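Local coordinates for protein bottromycin amidohydrolase (Streptomyces purpureus, PDB 6I5S) that is a zinc-binding, thiazoline-specific amidohydrolase that acts as the gatekeeper of bottromycin biosynthesis, probably by cleaving an amide bond of its peptide precursor, at residues A[23-26]-A[27-31]; A[45-48]-A[49-52]; A[359-362]-A[363-366]; A[384-388]-A[389-393]; A[436-439]-A[440-444]. One frame throughout, in Å; residues are numbered along the deposited sequence.

Contact 1. Residues A[23-26]-A[27-31]; sequences PLVA and ALERL
Arg30 folds back over Ala26 because its chain bends at chi3 (-53°) after an extended start, and Val25 meets Glu29 because its CG1 stands opposite the backbone N (chi1 176°). Both pairs lie one turn apart on the short helix 23-31, an amphipathic segment near the start of the modelled chain. The backbone bonds are those of a regular alpha-helix, running from the N of Ala27, Leu28, Glu29 and Arg30 to the carbonyls of Pro23, Leu24, Val25 and Ala26. The shortest is Glu29 N to Val25 O at 2.8 Å.

On the exposed side, Arg30 lays one face of its guanidinium over Ala26 O, and Arg30 NH1 comes within 3.8 Å of Ala26 CB; this is packing of a flat cation across a carbonyl that already accepts from Arg30 N. The Glu29 chain, extended beyond CG, passes across Val25, with Glu29 OE2 3.7 Å from Val25 CG1, so a carboxylate oxygen rests on a methyl.

The inner side is apolar. Leu28 CG sits 3.3 Å from Leu24 O, and Leu24, Val25 and Leu28 pack on Val100 of helix 100-108, while Leu24 and Ala27 meet Leu440 of helix 431-444. Before the first turn, the carboxylate of Asp22 accepts from Val25 N. At the edge of the guanidinium, in its plane, a water accepts from Arg30 NH2 at 3.2 Å and donates to Pro23 O at 2.8 Å, tying the arginine to a carbonyl in the first turn.

Contact 2. Residues A[45-48]-A[49-52]; sequences LIDA and ATGE
Asp47 and Thr50 meet across the bend, the aspartate side chain crossing the threonine at a slant. Asp47 OD2 lies 3.3 Å from Thr50 CG2, so the carboxylate rests against the methyl branch, and Asp47 CB is 3.5 Å from Thr50 OG1. Asp47 reaches forward because its CG is anti to the backbone N (chi1 -168°), which places it beside its own carbonyl and over the residues that follow.

Two backbone bonds hold Asp47 through both its N and its O. Its N donates to Glu52 O at 2.8 Å in a nearly straight bond (173°), and its O accepts from Gly51 N at 2.9 Å, with the donor in the carbonyl plane. Together they close a tight hairpin-like reversal just after strand 43-45, in the connection to strand 57-62. Gly51 takes positive phi (77°), which turns the chain back toward Asp47. Alongside, Ile46 CA points a C-H at Glu52 O, and Ile46 CG2 packs on Gly51.

Thr50 shapes the second half as an ST turn: Thr50 OG1 accepts from Glu52 N at 3.1 Å. Its hydroxyl sits between its own backbone N and carbonyl carbon, the position from which it can meet that N-H, and it also donates weakly to Glu52 OE1.

Further out, Ile46 packs on Tyr85, His408 and Pro409, and its backbone bonds to Val86 of strand 84-95. Ala48 touches Pro88 of the same strand and Thr382, while the backbone of Leu45 pairs with Ala54.

Contact 3. Residues A[359-362]-A[363-366]; sequences SFHK and EIAE
Phe360 O accepts from Ile364 N at 3.0 Å in the alpha-helical pattern, and the same i to i+4 spacing joins Ser359 to Glu363, His361 to Ala365 and Lys362 to Glu366; Glu363 N also makes a weak second bond to Phe360 O. The side chains of Phe360, His361 and Ile364 gather on one side. Ile364 CD1 is the touching atom for both rings, 3.7 Å from Phe360 CE2 and 4.0 Å from His361 ND1. Its CG1 lies opposite the carbonyl carbon (chi1 -72°) and the chain continues extended, which carries the terminal methyl back along the helix toward the aromatic pair. Ile364 and His361 lie side by side, pointing the same way, while Phe360 passes at a slant. Phe360 CD2 stands over one face of the imidazole, offset toward its rim.

Both nitrogens of that imidazole have partners: His361 NE2 bonds to His109 O, and His361 ND1 to a glycerol probably from the crystallisation liquor. All this belongs to helix 358-369, which follows the loop carrying Asp348, a ligand of a zinc ion, in the amidohydrolase metal centre; the side chain of Ser359 is about 12 Å from a zinc.

On the other sides the helix is polar and tied outward. The Glu363 chain bends at chi2 (66°), and its oxygens accept from the backbone N of Leu273 and Val274 at the start of helix 273-280. Glu366, also bent at chi2, forms salt bridges with Arg277 and Arg369. The extended Lys362 reaches Asp458 through a salt bridge and the carbonyl of Phe285 through a hydrogen bond.

Contact 4. Residues A[384-388]-A[389-393]; sequences DAYDV and MGWHD
Trp391 CE3 meets the edge of the Tyr386 ring, near that ring's plane, 3.7 Å from Tyr386 CD1, while Met389 CE lies over one face of the Trp391 indole, 3.5 Å above the plane and offset toward the rim. The same Tyr386 CD1 is 3.7 Å from Met389 CE, so the methyl lies against both aromatic side chains where they meet. Met389 gets there through a bend at chi3 (-62°). The His392 imidazole, poorly ordered, has Gly390 O over one face and Asp387 OD1 at its edge, in plane.

These groups surround the C-terminal end of helix 383-388, which closes in a Schellman motif. Gly390 leaves the helix with positive phi (80°); Trp391 N donates to Tyr386 O at 3.0 Å, and Gly390 N to Asp387 O, approaching from well above the carbonyl plane. Met389 N still makes a helical bond to Ala385 O.

Outside, Tyr386 OH bonds to Gly89 O, and Met389, Tyr386 and Ala385 pack on Val91 of strand 84-95. Arg342 forms salt bridges with both Asp384 and Asp387, and Val388 O accepts from Arg225.

The chemistry is that of a helix end whose last carbonyls are satisfied by turning backbone N-H groups and by an arginine, while Met389, Tyr386 and Trp391 pack together beside it; the positive charge of Arg225 on Val388 O would probably offset the negative end of the helix dipole.

Contact 5. Residues A[436-439]-A[440-444]; sequences RLWS and LRLSA
Trp438 and Leu442, one turn apart on helix 431-444, make the main side-chain contact: Leu442 CD1 lies over the five-membered ring of Trp438, 3.9 Å from its centroid and 27° off the normal, a CH-pi contact. The indole swings forward because Trp438 CG is anti to the backbone N (chi1 -174°), beside its carbonyl, while Leu442 CG, opposite its carbonyl carbon, points back toward the preceding turn. Between the two side chains the nearest atoms are Leu442 CD1 and Trp438 NE1, 3.5 Å apart.

Arg441 runs alongside the indole, pointing the same way, with Arg441 CG 3.8 Å from Trp438 CE3 and the guanidinium turned steeply from the ring plane. Its first torsion is unusual, chi1 133°, away from the staggered positions, and the chain bends at chi2. Arg441 NH1 then bonds to Ala295 O.

Ser443 folds its hydroxyl back and donates from OG to Ser439 O at 2.9 Å, the donor above the carbonyl plane; Ser443 N bonds to the same oxygen, so two donors grip one carbonyl.

Trp438 is held further by edge-to-face contacts with His109 and Trp452. Leu437 and Trp438 pack on Val108, and Arg441 on Ser101 and Val104, all of helix 100-108, while Leu437 also leans on Leu31 of helix 23-31.

In the fold
The contacts follow one another along the chain in the order 1 to 5, each local, and only contacts 1 and 5 touch: their helices, 23-31 and 431-444, come from the two ends of the chain and pack against each other, the centres of contacts 1 and 5 being about 12 Å apart. Both rest on helix 100-108. Contacts 2 and 4 lie beside strand 84-95, their centres about 16 Å apart, and contact 4 is on the opposite side of the chain's centre from contact 5. Contact 3, about 10 Å from that centre, is the most central and lies towards the zinc site; the centres of contacts 1, 2 and 5 lie 20 to 22 Å from it.

Contact 1. Residues A[23-26]-A[27-31]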
loop_
_atom_site.group_PDB
_atom_site.type_symbol
_atom_site.label_atom_id
_atom_site.label_comp_id
_atom_site.label_asym_id
_atom_site.label_seq_id
_atom_site.Cartn_x
_atom_site.Cartn_y
_atom_site.Cartn_z
ATOM N N PRO A 23 -19.457 -12.257 -7.457
ATOM C CA PRO A 23 -19.345 -13.248 -6.368
ATOM C C PRO A 23 -18.466 -12.808 -5.221
ATOM O O PRO A 23 -18.685 -13.223 -4.068
ATOM C CB PRO A 23 -18.723 -14.467 -7.065
ATOM C CG PRO A 23 -18.411 -14.045 -8.444
ATOM C CD PRO A 23 -18.642 -12.619 -8.623
ATOM N N LEU A 24 -17.423 -12.050 -5.516
ATOM C CA LEU A 24 -16.553 -11.535 -4.467
ATOM C C LEU A 24 -17.266 -10.475 -3.639
ATOM O O LEU A 24 -17.115 -10.439 -2.413
ATOM C CB LEU A 24 -15.260 -10.978 -5.081
ATOM C CG LEU A 24 -14.210 -11.982 -5.601
ATOM C CD1 LEU A 24 -12.972 -11.216 -6.132
ATOM C CD2 LEU A 24 -13.809 -12.840 -4.497
ATOM N N VAL A 25 -18.026 -9.594 -4.291
ATOM C CA VAL A 25 -18.842 -8.613 -3.562
ATOM C C VAL A 25 -19.825 -9.317 -2.660
ATOM O O VAL A 25 -20.010 -8.955 -1.482
ATOM C CB VAL A 25 -19.567 -7.691 -4.552
ATOM C CG1 VAL A 25 -20.495 -6.718 -3.815
ATOM C CG2 VAL A 25 -18.580 -6.890 -5.362
ATOM N N ALA A 26 -20.486 -10.332 -3.203
ATOM C CA ALA A 26 -21.444 -11.091 -2.398
ATOM C C ALA A 26 -20.779 -11.678 -1.155
ATOM O O ALA A 26 -21.356 -11.652 -0.061
ATOM C CB ALA A 26 -22.069 -12.200 -3.248
ATOM N N ALA A 27 -19.568 -12.245 -1.315
ATOM C CA ALA A 27 -18.860 -12.795 -0.162
ATOM C C ALA A 27 -18.557 -11.722 0.879
ATOM O O ALA A 27 -18.758 -11.954 2.086
ATOM C CB ALA A 27 -17.587 -13.501 -0.596
ATOM N N LEU A 28 -18.099 -10.535 0.436
ATOM C CA LEU A 28 -17.730 -9.466 1.366
ATOM C C LEU A 28 -18.989 -8.902 2.040
ATOM O O LEU A 28 -18.961 -8.554 3.222
ATOM C CB LEU A 28 -16.949 -8.364 0.647
ATOM C CG LEU A 28 -15.635 -8.774 -0.030
ATOM C CD1 LEU A 28 -15.064 -7.593 -0.679
ATOM C CD2 LEU A 28 -14.692 -9.253 1.017
ATOM N N GLU A 29 -20.109 -8.893 1.324
ATOM C CA GLU A 29 -21.394 -8.483 1.946
ATOM C C GLU A 29 -21.843 -9.465 3.015
ATOM O O GLU A 29 -22.269 -9.044 4.093
ATOM C CB GLU A 29 -22.458 -8.347 0.874
ATOM C CG GLU A 29 -22.216 -7.155 -0.013
ATOM C CD GLU A 29 -23.365 -6.868 -1.008
ATOM O OE1 GLU A 29 -24.288 -7.699 -1.152
ATOM O OE2 GLU A 29 -23.344 -5.794 -1.650
ATOM N N ARG A 30 -21.718 -10.777 2.751
ATOM C CA ARG A 30 -22.116 -11.782 3.745
ATOM C C ARG A 30 -21.265 -11.677 4.994
ATOM O O ARG A 30 -21.774 -11.777 6.112
ATOM C CB ARG A 30 -22.000 -13.197 3.173
ATOM C CG ARG A 30 -23.111 -13.585 2.203
ATOM C CD ARG A 30 -23.097 -15.112 1.846
ATOM N NE ARG A 30 -21.777 -15.555 1.379
ATOM C CZ ARG A 30 -21.381 -15.562 0.111
ATOM N NH1 ARG A 30 -22.209 -15.173 -0.847
ATOM N NH2 ARG A 30 -20.150 -15.951 -0.202
ATOM N N LEU A 31 -19.954 -11.495 4.815
ATOM C CA LEU A 31 -19.052 -11.362 5.950
ATOM C C LEU A 31 -19.375 -10.149 6.809
ATOM O O LEU A 31 -19.097 -10.172 8.015
ATOM C CB LEU A 31 -17.581 -11.322 5.447
ATOM C CG LEU A 31 -17.142 -12.669 4.859
ATOM C CD1 LEU A 31 -15.857 -12.470 4.030
ATOM C CD2 LEU A 31 -16.910 -13.748 5.932
HETATM O O HOH W 1 -19.861 -15.627 -3.371
#

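Contact 2. Residues A[45-48]-A[49-52]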
loop_
_atom_site.group_PDB
_atom_site.type_symbol
_atom_site.label_atom_id
_atom_site.label_comp_id
_atom_site.label_asym_id
_atom_site.label_seq_id
_atom_site.Cartn_x
_atom_site.Cartn_y
_atom_site.Cartn_z
ATOM N N LEU A 45 0.237 -8.458 22.313
ATOM C CA LEU A 45 0.202 -7.306 21.413
ATOM C C LEU A 45 1.634 -6.947 21.063
ATOM O O LEU A 45 2.438 -6.655 21.953
ATOM C CB LEU A 45 -0.504 -6.118 22.057
ATOM C CG LEU A 45 -0.474 -4.770 21.300
ATOM C CD1 LEU A 45 -1.132 -4.917 19.954
ATOM C CD2 LEU A 45 -1.121 -3.630 22.113
ATOM N N ILE A 46 1.973 -7.016 19.781
ATOM C CA ILE A 46 3.308 -6.632 19.335
ATOM C C ILE A 46 3.349 -5.122 19.123
ATOM O O ILE A 46 2.474 -4.548 18.456
ATOM C CB ILE A 46 3.683 -7.408 18.065
ATOM C CG1 ILE A 46 3.750 -8.920 18.404
ATOM C CG2 ILE A 46 4.995 -6.916 17.487
ATOM C CD1 ILE A 46 3.988 -9.787 17.194
ATOM N N ASP A 47 4.337 -4.479 19.734
ATOM C CA ASP A 47 4.455 -3.021 19.711
ATOM C C ASP A 47 4.856 -2.573 18.318
ATOM O O ASP A 47 5.911 -2.959 17.827
ATOM C CB ASP A 47 5.494 -2.549 20.729
ATOM C CG ASP A 47 5.462 -1.041 20.949
ATOM O OD1 ASP A 47 4.504 -0.393 20.491
ATOM O OD2 ASP A 47 6.395 -0.503 21.586
ATOM N N ALA A 48 4.020 -1.751 17.689
ATOM C CA ALA A 48 4.217 -1.412 16.281
ATOM C C ALA A 48 5.573 -0.766 16.017
ATOM O O ALA A 48 6.046 -0.797 14.876
ATOM C CB ALA A 48 3.097 -0.487 15.805
ATOM N N ALA A 49 6.203 -0.182 17.038
ATOM C CA ALA A 49 7.502 0.462 16.887
ATOM C C ALA A 49 8.680 -0.475 17.161
ATOM O O ALA A 49 9.658 -0.471 16.404
ATOM C CB ALA A 49 7.578 1.674 17.818
ATOM N N THR A 50 8.621 -1.272 18.231
ATOM C CA THR A 50 9.777 -2.032 18.692
ATOM C C THR A 50 9.746 -3.511 18.331
ATOM O O THR A 50 10.787 -4.167 18.409
ATOM C CB THR A 50 9.906 -1.923 20.213
ATOM O OG1 THR A 50 8.977 -2.815 20.831
ATOM C CG2 THR A 50 9.585 -0.503 20.674
ATOM N N GLY A 51 8.587 -4.069 17.992
ATOM C CA GLY A 51 8.487 -5.479 17.704
ATOM C C GLY A 51 8.480 -6.363 18.922
ATOM O O GLY A 51 8.349 -7.590 18.779
ATOM N N GLU A 52 8.612 -5.790 20.113
ATOM C CA GLU A 52 8.485 -6.579 21.330
ATOM C C GLU A 52 7.011 -6.816 21.659
ATOM O O GLU A 52 6.120 -6.109 21.181
ATOM C CB GLU A 52 9.178 -5.885 22.495
ATOM C CG GLU A 52 10.653 -6.240 22.608
ATOM C CD GLU A 52 11.550 -5.023 22.697
ATOM O OE1 GLU A 52 11.080 -3.967 23.168
ATOM O OE2 GLU A 52 12.727 -5.119 22.288
#

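Contact 3. Residues A[359-362]-A[363-366]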
loop_
_atom_site.group_PDB
_atom_site.type_symbol
_atom_site.label_atom_id
_atom_site.label_comp_id
_atom_site.label_asym_id
_atom_site.label_seq_id
_atom_site.Cartn_x
_atom_site.Cartn_y
_atom_site.Cartn_z
ATOM N N SER A 359 2.079 -8.451 -2.952
ATOM C CA SER A 359 3.101 -7.434 -3.230
ATOM C C SER A 359 3.442 -6.632 -1.977
ATOM O O SER A 359 4.569 -6.100 -1.853
ATOM C CB SER A 359 2.639 -6.486 -4.345
ATOM O OG SER A 359 1.460 -5.772 -4.018
ATOM N N PHE A 360 2.486 -6.505 -1.061
ATOM C CA PHE A 360 2.769 -5.824 0.200
ATOM C C PHE A 360 3.905 -6.536 0.936
ATOM O O PHE A 360 4.849 -5.903 1.440
ATOM C CB PHE A 360 1.514 -5.768 1.068
ATOM C CG PHE A 360 1.698 -4.995 2.325
ATOM C CD1 PHE A 360 1.699 -3.626 2.261
ATOM C CD2 PHE A 360 1.973 -5.613 3.527
ATOM C CE1 PHE A 360 1.901 -2.852 3.402
ATOM C CE2 PHE A 360 2.150 -4.849 4.686
ATOM C CZ PHE A 360 2.134 -3.464 4.609
ATOM N N HIS A 361 3.803 -7.861 1.035
ATOM C CA HIS A 361 4.849 -8.652 1.673
ATOM C C HIS A 361 6.112 -8.707 0.834
ATOM O O HIS A 361 7.195 -8.848 1.402
ATOM C CB HIS A 361 4.245 -10.023 2.041
ATOM C CG HIS A 361 3.171 -9.857 3.058
ATOM N ND1 HIS A 361 3.468 -9.607 4.384
ATOM C CD2 HIS A 361 1.834 -9.715 2.925
ATOM C CE1 HIS A 361 2.333 -9.382 5.033
ATOM N NE2 HIS A 361 1.333 -9.416 4.166
ATOM N N LYS A 362 6.009 -8.607 -0.485
ATOM C CA LYS A 362 7.228 -8.444 -1.289
ATOM C C LYS A 362 7.951 -7.152 -0.961
ATOM O O LYS A 362 9.200 -7.111 -0.972
ATOM C CB LYS A 362 6.920 -8.490 -2.771
ATOM C CG LYS A 362 6.483 -9.842 -3.300
ATOM C CD LYS A 362 6.632 -9.856 -4.797
ATOM C CE LYS A 362 6.155 -11.133 -5.391
ATOM N NZ LYS A 362 6.538 -11.251 -6.837
ATOM N N GLU A 363 7.202 -6.091 -0.643
ATOM C CA GLU A 363 7.849 -4.832 -0.312
ATOM C C GLU A 363 8.476 -4.908 1.071
ATOM O O GLU A 363 9.581 -4.403 1.265
ATOM C CB GLU A 363 6.850 -3.682 -0.380
ATOM C CG GLU A 363 7.477 -2.280 -0.059
ATOM C CD GLU A 363 8.470 -1.825 -1.044
ATOM O OE1 GLU A 363 8.697 -2.577 -2.021
ATOM O OE2 GLU A 363 9.075 -0.690 -0.843
ATOM N N ILE A 364 7.823 -5.589 2.033
ATOM C CA ILE A 364 8.506 -5.883 3.300
ATOM C C ILE A 364 9.800 -6.645 3.039
ATOM O O ILE A 364 10.846 -6.342 3.629
ATOM C CB ILE A 364 7.585 -6.659 4.258
ATOM C CG1 ILE A 364 6.505 -5.665 4.783
ATOM C CG2 ILE A 364 8.364 -7.277 5.429
ATOM C CD1 ILE A 364 5.415 -6.345 5.542
ATOM N N ALA A 365 9.760 -7.606 2.124
ATOM C CA ALA A 365 10.979 -8.370 1.814
ATOM C C ALA A 365 12.068 -7.480 1.194
ATOM O O ALA A 365 13.240 -7.602 1.537
ATOM C CB ALA A 365 10.624 -9.535 0.885
ATOM N N GLU A 366 11.702 -6.579 0.277
ATOM C CA GLU A 366 12.679 -5.632 -0.262
ATOM C C GLU A 366 13.327 -4.796 0.835
ATOM O O GLU A 366 14.553 -4.595 0.829
ATOM C CB GLU A 366 12.047 -4.673 -1.278
ATOM C CG GLU A 366 11.579 -5.287 -2.603
ATOM C CD GLU A 366 12.657 -5.518 -3.617
ATOM O OE1 GLU A 366 13.749 -4.927 -3.481
ATOM O OE2 GLU A 366 12.416 -6.293 -4.586
#

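Contact 4. Residues A[384-388]-A[389-393]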
loop_
_atom_site.group_PDB
_atom_site.type_symbol
_atom_site.label_atom_id
_atom_site.label_comp_id
_atom_site.label_asym_id
_atom_site.label_seq_id
_atom_site.Cartn_x
_atom_site.Cartn_y
_atom_site.Cartn_z
ATOM N N ASP A 384 3.449 4.262 11.378
ATOM C CA ASP A 384 3.843 5.455 10.621
ATOM C C ASP A 384 2.907 5.697 9.450
ATOM O O ASP A 384 2.731 6.845 9.022
ATOM C CB ASP A 384 5.285 5.317 10.155
ATOM C CG ASP A 384 6.281 5.878 11.169
ATOM O OD1 ASP A 384 5.859 6.236 12.277
ATOM O OD2 ASP A 384 7.478 5.998 10.845
ATOM N N ALA A 385 2.284 4.645 8.930
ATOM C CA ALA A 385 1.268 4.847 7.886
ATOM C C ALA A 385 0.003 5.479 8.458
ATOM O O ALA A 385 -0.608 6.354 7.840
ATOM C CB ALA A 385 0.941 3.543 7.180
ATOM N N TYR A 386 -0.414 5.077 9.643
ATOM C CA TYR A 386 -1.573 5.757 10.226
ATOM C C TYR A 386 -1.240 7.225 10.462
ATOM O O TYR A 386 -2.066 8.105 10.255
ATOM C CB TYR A 386 -1.989 5.081 11.524
ATOM C CG TYR A 386 -2.509 3.659 11.270
ATOM C CD1 TYR A 386 -3.560 3.440 10.388
ATOM C CD2 TYR A 386 -1.941 2.549 11.891
ATOM C CE1 TYR A 386 -4.039 2.165 10.125
ATOM C CE2 TYR A 386 -2.413 1.233 11.626
ATOM C CZ TYR A 386 -3.459 1.070 10.732
ATOM O OH TYR A 386 -3.994 -0.177 10.438
ATOM N N ASP A 387 0.002 7.516 10.843
ATOM C CA ASP A 387 0.396 8.927 11.030
ATOM C C ASP A 387 0.393 9.720 9.721
ATOM O O ASP A 387 -0.104 10.868 9.690
ATOM C CB ASP A 387 1.785 9.030 11.693
ATOM C CG ASP A 387 1.728 8.822 13.188
ATOM O OD1 ASP A 387 0.615 8.686 13.743
ATOM O OD2 ASP A 387 2.799 8.806 13.813
ATOM N N VAL A 388 0.911 9.139 8.648
ATOM C CA VAL A 388 0.964 9.882 7.380
ATOM C C VAL A 388 -0.441 10.145 6.843
ATOM O O VAL A 388 -0.676 11.140 6.127
ATOM C CB VAL A 388 1.832 9.140 6.331
ATOM C CG1 VAL A 388 1.093 7.978 5.647
ATOM C CG2 VAL A 388 2.336 10.161 5.303
ATOM N N MET A 389 -1.389 9.267 7.158
ATOM C CA MET A 389 -2.793 9.461 6.770
ATOM C C MET A 389 -3.561 10.379 7.690
ATOM O O MET A 389 -4.738 10.709 7.404
ATOM C CB MET A 389 -3.490 8.108 6.727
ATOM C CG MET A 389 -3.021 7.208 5.587
ATOM S SD MET A 389 -3.981 5.673 5.377
ATOM C CE MET A 389 -3.680 4.846 6.946
ATOM N N GLY A 390 -2.965 10.802 8.797
ATOM C CA GLY A 390 -3.660 11.710 9.670
ATOM C C GLY A 390 -4.663 11.019 10.554
ATOM O O GLY A 390 -5.546 11.685 11.112
ATOM N N TRP A 391 -4.567 9.703 10.676
ATOM C CA TRP A 391 -5.457 8.908 11.527
ATOM C C TRP A 391 -4.777 8.786 12.878
ATOM O O TRP A 391 -3.881 7.959 13.056
ATOM C CB TRP A 391 -5.707 7.517 10.952
ATOM C CG TRP A 391 -6.375 7.496 9.606
ATOM C CD1 TRP A 391 -6.800 8.570 8.892
ATOM C CD2 TRP A 391 -6.733 6.335 8.841
ATOM N NE1 TRP A 391 -7.398 8.141 7.724
ATOM C CE2 TRP A 391 -7.364 6.784 7.667
ATOM C CE3 TRP A 391 -6.602 4.982 9.048
ATOM C CZ2 TRP A 391 -7.852 5.908 6.694
ATOM C CZ3 TRP A 391 -7.069 4.087 8.070
ATOM C CH2 TRP A 391 -7.645 4.551 6.906
ATOM N N HIS A 392 -5.215 9.580 13.847
ATOM C CA HIS A 392 -4.470 9.721 15.093
ATOM C C HIS A 392 -5.124 8.995 16.270
ATOM O O HIS A 392 -4.946 9.390 17.423
ATOM C CB HIS A 392 -4.244 11.202 15.382
ATOM C CG HIS A 392 -3.261 11.841 14.440
ATOM N ND1 HIS A 392 -3.391 13.138 13.986
ATOM C CD2 HIS A 392 -2.140 11.346 13.853
ATOM C CE1 HIS A 392 -2.390 13.416 13.169
ATOM N NE2 HIS A 392 -1.619 12.345 13.065
ATOM N N ASP A 393 -5.863 7.919 15.996
ATOM C CA ASP A 393 -6.041 6.859 16.982
ATOM C C ASP A 393 -4.758 6.036 17.090
ATOM O O ASP A 393 -4.029 5.850 16.111
ATOM C CB ASP A 393 -7.208 5.941 16.601
ATOM C CG ASP A 393 -8.558 6.591 16.824
ATOM O OD1 ASP A 393 -8.631 7.540 17.634
ATOM O OD2 ASP A 393 -9.545 6.144 16.204
#

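Contact 5. Residues A[436-439]-A[440-444]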
loop_
_atom_site.group_PDB
_atom_site.type_symbol
_atom_site.label_atom_id
_atom_site.label_comp_id
_atom_site.label_asym_id
_atom_site.label_seq_id
_atom_site.Cartn_x
_atom_site.Cartn_y
_atom_site.Cartn_z
ATOM N N ARG A 436 -10.548 -19.269 1.974
ATOM C CA ARG A 436 -11.678 -19.292 1.061
ATOM C C ARG A 436 -11.738 -18.005 0.223
ATOM O O ARG A 436 -12.039 -18.047 -0.978
ATOM C CB ARG A 436 -12.969 -19.475 1.874
ATOM C CG ARG A 436 -14.253 -19.599 1.086
ATOM C CD ARG A 436 -15.431 -19.956 2.011
ATOM N NE ARG A 436 -15.183 -21.186 2.776
ATOM C CZ ARG A 436 -15.091 -21.271 4.103
ATOM N NH1 ARG A 436 -15.230 -20.198 4.881
ATOM N NH2 ARG A 436 -14.867 -22.453 4.663
ATOM N N LEU A 437 -11.490 -16.857 0.849
ATOM C CA LEU A 437 -11.470 -15.589 0.108
ATOM C C LEU A 437 -10.373 -15.575 -0.932
ATOM O O LEU A 437 -10.591 -15.192 -2.082
ATOM C CB LEU A 437 -11.291 -14.398 1.058
ATOM C CG LEU A 437 -12.514 -13.976 1.896
ATOM C CD1 LEU A 437 -12.163 -12.935 2.971
ATOM C CD2 LEU A 437 -13.492 -13.393 0.970
ATOM N N TRP A 438 -9.191 -16.034 -0.574
ATOM C CA TRP A 438 -8.109 -16.062 -1.557
ATOM C C TRP A 438 -8.451 -17.034 -2.690
ATOM O O TRP A 438 -8.329 -16.698 -3.875
ATOM C CB TRP A 438 -6.790 -16.427 -0.858
ATOM C CG TRP A 438 -5.558 -16.363 -1.725
ATOM C CD1 TRP A 438 -4.725 -17.408 -2.021
ATOM C CD2 TRP A 438 -5.000 -15.208 -2.402
ATOM N NE1 TRP A 438 -3.687 -16.990 -2.827
ATOM C CE2 TRP A 438 -3.831 -15.651 -3.079
ATOM C CE3 TRP A 438 -5.354 -13.858 -2.493
ATOM C CZ2 TRP A 438 -3.042 -14.794 -3.847
ATOM C CZ3 TRP A 438 -4.552 -13.015 -3.272
ATOM C CH2 TRP A 438 -3.408 -13.488 -3.895
ATOM N N SER A 439 -8.938 -18.244 -2.349
ATOM C CA SER A 439 -9.320 -19.191 -3.388
ATOM C C SER A 439 -10.378 -18.591 -4.319
ATOM O O SER A 439 -10.309 -18.771 -5.544
ATOM C CB SER A 439 -9.790 -20.506 -2.750
ATOM O OG SER A 439 -10.356 -21.290 -3.741
ATOM N N LEU A 440 -11.353 -17.849 -3.766
ATOM C CA LEU A 440 -12.386 -17.275 -4.613
ATOM C C LEU A 440 -11.816 -16.167 -5.493
ATOM O O LEU A 440 -12.129 -16.095 -6.688
ATOM C CB LEU A 440 -13.497 -16.708 -3.746
ATOM C CG LEU A 440 -14.681 -16.112 -4.500
ATOM C CD1 LEU A 440 -15.382 -17.149 -5.308
ATOM C CD2 LEU A 440 -15.609 -15.544 -3.467
ATOM N N ARG A 441 -10.920 -15.373 -4.933
ATOM C CA ARG A 441 -10.245 -14.318 -5.713
ATOM C C ARG A 441 -9.499 -14.919 -6.901
ATOM O O ARG A 441 -9.508 -14.368 -8.010
ATOM C CB ARG A 441 -9.285 -13.532 -4.787
ATOM C CG ARG A 441 -7.841 -13.267 -5.335
ATOM C CD ARG A 441 -7.915 -12.249 -6.284
ATOM N NE ARG A 441 -6.629 -11.773 -6.810
ATOM C CZ ARG A 441 -6.240 -11.930 -8.051
ATOM N NH1 ARG A 441 -6.915 -12.731 -8.895
ATOM N NH2 ARG A 441 -5.163 -11.274 -8.442
ATOM N N LEU A 442 -8.866 -16.079 -6.705
ATOM C CA LEU A 442 -8.135 -16.719 -7.805
ATOM C C LEU A 442 -9.085 -17.360 -8.810
ATOM O O LEU A 442 -8.910 -17.182 -10.018
ATOM C CB LEU A 442 -7.152 -17.778 -7.263
ATOM C CG LEU A 442 -6.096 -17.214 -6.312
ATOM C CD1 LEU A 442 -5.356 -18.355 -5.647
ATOM C CD2 LEU A 442 -5.106 -16.293 -7.054
ATOM N N SER A 443 -10.094 -18.111 -8.316
ATOM C CA SER A 443 -11.020 -18.813 -9.204
ATOM C C SER A 443 -11.777 -17.832 -10.090
ATOM O O SER A 443 -11.987 -18.096 -11.275
ATOM C CB SER A 443 -12.046 -19.651 -8.400
ATOM O OG SER A 443 -11.428 -20.551 -7.540
ATOM N N ALA A 444 -12.166 -16.685 -9.531
ATOM C CA ALA A 444 -12.906 -15.684 -10.282
ATOM C C ALA A 444 -12.101 -15.136 -11.439
ATOM O O ALA A 444 -12.671 -14.751 -12.461
ATOM C CB ALA A 444 -13.320 -14.543 -9.353
#